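Local atomic coordinates of RNA-dependent RNA Polymerase (Bombyx mori cytoplasmic polyhedrosis virus, PDB entry 6TZ0), a protein that synthesises viral RNA on an RNA template, making plus strands in fully conservative transcription and minus strands during genome replication. Residues A[576-587]-A[599-608]. Residues are numbered along the deposited sequence; the frame is centred on the assembly and turned at random.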
loop_
_atom_site.group_PDB
_atom_site.type_symbol
_atom_site.label_atom_id
_atom_site.label_comp_id
_atom_site.label_asym_id
_atom_site.label_seq_id
_atom_site.Cartn_x
_atom_site.Cartn_y
_atom_site.Cartn_z
ATOM N N VAL A 576 26.926 8.963 -3.044
ATOM C CA VAL A 576 25.751 9.821 -3.199
ATOM C C VAL A 576 25.817 10.938 -2.169
ATOM O O VAL A 576 25.626 10.682 -0.975
ATOM C CB VAL A 576 24.439 9.031 -3.043
ATOM C CG1 VAL A 576 23.239 9.964 -3.101
ATOM C CG2 VAL A 576 24.307 7.964 -4.107
ATOM N N PRO A 577 26.097 12.173 -2.559
ATOM C CA PRO A 577 25.908 13.292 -1.640
ATOM C C PRO A 577 24.516 13.880 -1.798
ATOM O O PRO A 577 23.858 13.711 -2.828
ATOM C CB PRO A 577 26.976 14.291 -2.091
ATOM C CG PRO A 577 27.063 14.056 -3.550
ATOM C CD PRO A 577 26.831 12.584 -3.768
ATOM N N ARG A 578 24.077 14.564 -0.739
ATOM C CA ARG A 578 22.879 15.406 -0.732
ATOM C C ARG A 578 21.614 14.597 -1.039
ATOM O O ARG A 578 21.006 14.722 -2.100
ATOM C CB ARG A 578 23.012 16.584 -1.712
ATOM C CG ARG A 578 23.684 17.825 -1.168
ATOM C CD ARG A 578 25.159 17.630 -1.016
ATOM N NE ARG A 578 25.869 18.859 -0.733
ATOM C CZ ARG A 578 27.159 18.895 -0.436
ATOM N NH1 ARG A 578 27.747 20.047 -0.202
ATOM N NH2 ARG A 578 27.855 17.773 -0.371
ATOM N N PHE A 579 21.250 13.726 -0.100
ATOM C CA PHE A 579 19.966 13.048 -0.251
ATOM C C PHE A 579 18.820 13.827 0.384
ATOM O O PHE A 579 17.914 14.276 -0.315
ATOM C CB PHE A 579 20.028 11.622 0.302
ATOM C CG PHE A 579 18.685 10.966 0.421
ATOM C CD1 PHE A 579 17.889 10.759 -0.691
ATOM C CD2 PHE A 579 18.238 10.512 1.648
ATOM C CE1 PHE A 579 16.654 10.154 -0.571
ATOM C CE2 PHE A 579 17.011 9.901 1.768
ATOM C CZ PHE A 579 16.221 9.719 0.659
ATOM N N GLY A 580 18.829 13.998 1.690
ATOM C CA GLY A 580 17.738 14.705 2.312
ATOM C C GLY A 580 18.207 15.960 2.998
ATOM O O GLY A 580 18.547 16.963 2.370
ATOM N N PRO A 581 18.198 15.928 4.330
ATOM C CA PRO A 581 19.002 16.870 5.104
ATOM C C PRO A 581 20.445 16.433 5.269
ATOM O O PRO A 581 21.198 17.095 5.988
ATOM C CB PRO A 581 18.280 16.886 6.451
ATOM C CG PRO A 581 17.679 15.549 6.559
ATOM C CD PRO A 581 17.291 15.143 5.181
ATOM N N TYR A 582 20.841 15.344 4.620
ATOM C CA TYR A 582 22.137 14.722 4.808
ATOM C C TYR A 582 23.083 15.128 3.695
ATOM O O TYR A 582 22.664 15.440 2.582
ATOM C CB TYR A 582 22.006 13.204 4.836
ATOM C CG TYR A 582 21.094 12.715 5.918
ATOM C CD1 TYR A 582 21.509 12.686 7.234
ATOM C CD2 TYR A 582 19.817 12.271 5.618
ATOM C CE1 TYR A 582 20.679 12.241 8.224
ATOM C CE2 TYR A 582 18.978 11.823 6.601
ATOM C CZ TYR A 582 19.415 11.810 7.903
ATOM O OH TYR A 582 18.582 11.363 8.890
ATOM N N TYR A 583 24.371 15.108 4.010
ATOM C CA TYR A 583 25.416 15.471 3.071
ATOM C C TYR A 583 26.664 14.688 3.435
ATOM O O TYR A 583 26.861 14.322 4.595
ATOM C CB TYR A 583 25.657 16.991 3.057
ATOM C CG TYR A 583 25.863 17.622 4.417
ATOM C CD1 TYR A 583 24.782 18.094 5.148
ATOM C CD2 TYR A 583 27.133 17.760 4.965
ATOM C CE1 TYR A 583 24.948 18.662 6.385
ATOM C CE2 TYR A 583 27.308 18.335 6.211
ATOM C CZ TYR A 583 26.211 18.787 6.911
ATOM O OH TYR A 583 26.357 19.361 8.145
ATOM N N ALA A 584 27.487 14.411 2.429
ATOM C CA ALA A 584 28.652 13.555 2.610
ATOM C C ALA A 584 29.726 14.275 3.410
ATOM O O ALA A 584 30.026 15.442 3.150
ATOM C CB ALA A 584 29.198 13.125 1.256
ATOM N N LYS A 585 30.306 13.579 4.385
ATOM C CA LYS A 585 31.272 14.191 5.283
ATOM C C LYS A 585 32.081 13.111 5.980
ATOM O O LYS A 585 31.706 11.939 5.991
ATOM C CB LYS A 585 30.590 15.079 6.323
ATOM C CG LYS A 585 29.696 14.370 7.313
ATOM C CD LYS A 585 29.152 15.389 8.289
ATOM C CE LYS A 585 28.360 14.754 9.406
ATOM N NZ LYS A 585 27.079 14.192 8.945
ATOM N N ASN A 586 33.205 13.527 6.556
ATOM C CA ASN A 586 33.985 12.647 7.413
ATOM C C ASN A 586 33.307 12.508 8.764
ATOM O O ASN A 586 32.770 13.468 9.318
ATOM C CB ASN A 586 35.402 13.173 7.611
ATOM C CG ASN A 586 36.236 13.083 6.363
ATOM O OD1 ASN A 586 36.152 12.117 5.616
ATOM N ND2 ASN A 586 37.056 14.095 6.132
ATOM N N MET A 587 33.367 11.302 9.310
ATOM C CA MET A 587 32.516 10.923 10.425
ATOM C C MET A 587 33.313 10.027 11.356
ATOM O O MET A 587 34.001 9.118 10.890
ATOM C CB MET A 587 31.274 10.217 9.878
ATOM C CG MET A 587 30.226 9.780 10.862
ATOM S SD MET A 587 28.850 9.112 9.910
ATOM C CE MET A 587 27.832 8.405 11.190
ATOM N N VAL A 599 38.194 7.582 11.473
ATOM C CA VAL A 599 37.473 8.592 10.707
ATOM C C VAL A 599 37.306 8.072 9.290
ATOM O O VAL A 599 38.297 7.789 8.611
ATOM C CB VAL A 599 38.186 9.953 10.711
ATOM C CG1 VAL A 599 37.508 10.899 9.762
ATOM C CG2 VAL A 599 38.187 10.548 12.105
ATOM N N LYS A 600 36.063 7.927 8.851
ATOM C CA LYS A 600 35.761 7.484 7.502
ATOM C C LYS A 600 34.877 8.503 6.808
ATOM O O LYS A 600 34.165 9.276 7.448
ATOM C CB LYS A 600 35.076 6.115 7.484
ATOM C CG LYS A 600 35.948 4.990 7.993
ATOM C CD LYS A 600 37.122 4.750 7.070
ATOM C CE LYS A 600 37.913 3.534 7.494
ATOM N NZ LYS A 600 38.658 3.767 8.757
ATOM N N TYR A 601 34.948 8.496 5.484
ATOM C CA TYR A 601 34.107 9.342 4.654
ATOM C C TYR A 601 32.796 8.616 4.393
ATOM O O TYR A 601 32.790 7.523 3.819
ATOM C CB TYR A 601 34.824 9.662 3.349
ATOM C CG TYR A 601 34.141 10.672 2.468
ATOM C CD1 TYR A 601 34.279 12.029 2.708
ATOM C CD2 TYR A 601 33.368 10.271 1.394
ATOM C CE1 TYR A 601 33.667 12.956 1.904
ATOM C CE2 TYR A 601 32.749 11.190 0.586
ATOM C CZ TYR A 601 32.904 12.529 0.844
ATOM O OH TYR A 601 32.291 13.451 0.035
ATOM N N VAL A 602 31.689 9.206 4.829
ATOM C CA VAL A 602 30.377 8.577 4.766
ATOM C C VAL A 602 29.478 9.444 3.898
ATOM O O VAL A 602 29.311 10.635 4.178
ATOM C CB VAL A 602 29.774 8.403 6.170
ATOM C CG1 VAL A 602 28.421 7.748 6.093
ATOM C CG2 VAL A 602 30.702 7.606 7.063
ATOM N N ASN A 603 28.895 8.857 2.855
ATOM C CA ASN A 603 28.034 9.635 1.978
ATOM C C ASN A 603 26.634 9.767 2.582
ATOM O O ASN A 603 26.349 9.253 3.663
ATOM C CB ASN A 603 28.011 9.043 0.566
ATOM C CG ASN A 603 27.541 7.604 0.515
ATOM O OD1 ASN A 603 27.235 6.998 1.520
ATOM N ND2 ASN A 603 27.457 7.064 -0.682
ATOM N N ALA A 604 25.744 10.456 1.862
ATOM C CA ALA A 604 24.450 10.833 2.425
ATOM C C ALA A 604 23.504 9.645 2.531
ATOM O O ALA A 604 22.759 9.521 3.515
ATOM C CB ALA A 604 23.817 11.928 1.573
ATOM N N ALA A 605 23.512 8.774 1.521
ATOM C CA ALA A 605 22.590 7.647 1.481
ATOM C C ALA A 605 22.877 6.639 2.579
ATOM O O ALA A 605 21.949 6.048 3.133
ATOM C CB ALA A 605 22.662 6.970 0.120
ATOM N N TRP A 606 24.147 6.459 2.927
ATOM C CA TRP A 606 24.502 5.499 3.961
ATOM C C TRP A 606 24.187 6.051 5.346
ATOM O O TRP A 606 23.799 5.295 6.244
ATOM C CB TRP A 606 25.963 5.100 3.749
ATOM C CG TRP A 606 26.603 4.143 4.665
ATOM C CD1 TRP A 606 26.015 3.108 5.315
ATOM C CD2 TRP A 606 28.007 3.969 4.831
ATOM N NE1 TRP A 606 26.955 2.378 5.987
ATOM C CE2 TRP A 606 28.193 2.881 5.694
ATOM C CE3 TRP A 606 29.127 4.659 4.366
ATOM C CZ2 TRP A 606 29.449 2.470 6.111
ATOM C CZ3 TRP A 606 30.373 4.252 4.785
ATOM C CH2 TRP A 606 30.523 3.169 5.646
ATOM N N GLN A 607 24.228 7.378 5.498
ATOM C CA GLN A 607 23.714 8.021 6.706
ATOM C C GLN A 607 22.215 7.810 6.849
ATOM O O GLN A 607 21.727 7.472 7.936
ATOM C CB GLN A 607 24.008 9.518 6.683
ATOM C CG GLN A 607 25.454 9.888 6.762
ATOM C CD GLN A 607 25.660 11.371 6.663
ATOM O OE1 GLN A 607 24.708 12.135 6.616
ATOM N NE2 GLN A 607 26.908 11.787 6.571
ATOM N N ALA A 608 21.468 8.006 5.756
ATOM C CA ALA A 608 20.016 7.841 5.803
ATOM C C ALA A 608 19.621 6.398 6.077
ATOM O O ALA A 608 18.730 6.139 6.893
ATOM C CB ALA A 608 19.388 8.318 4.498
#
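Ala608 lays its CA over one face of the Tyr582 ring and Pro581 CG covers the other. The amide of Gln607 stands steeply to that ring, the planes 79° apart, with OE1 3.3 Å from Tyr582 CD1. Further along, Asn586 OD1 sits in plane at the edge of the Tyr601 ring, while Ala584 CB lies 3.8 Å from Tyr601 CZ. With CG anti to the carbonyl carbon (chi1 -66°) and the chain extended beyond it, Gln607 brings NE2 to Tyr583 O, a weak hydrogen bond of 3.2 Å. Ala604 CB touches the CB atoms of both Phe579 and Tyr582, and Ala604 N gives a 2.8 Å bond to Val576 O. Ahead of the helix, four backbone bonds join 585-587 to 600-602 as an antiparallel hairpin; on the face shared by Lys585, Met587 SD rests 3.7 Å from Val602 CG2. Strand 370-375 flanks the hairpin, and Phe579 stacks on Phe498. Lys600 NZ forms a salt bridge with Glu591. Away from the annotated sites, the contact thus joins the hairpin and helix 604-614 to the preceding loop 576-584: five main-chain bonds cross it, Gln607 adds a weak one, and alanines let the helix lie close to the aromatic side chains.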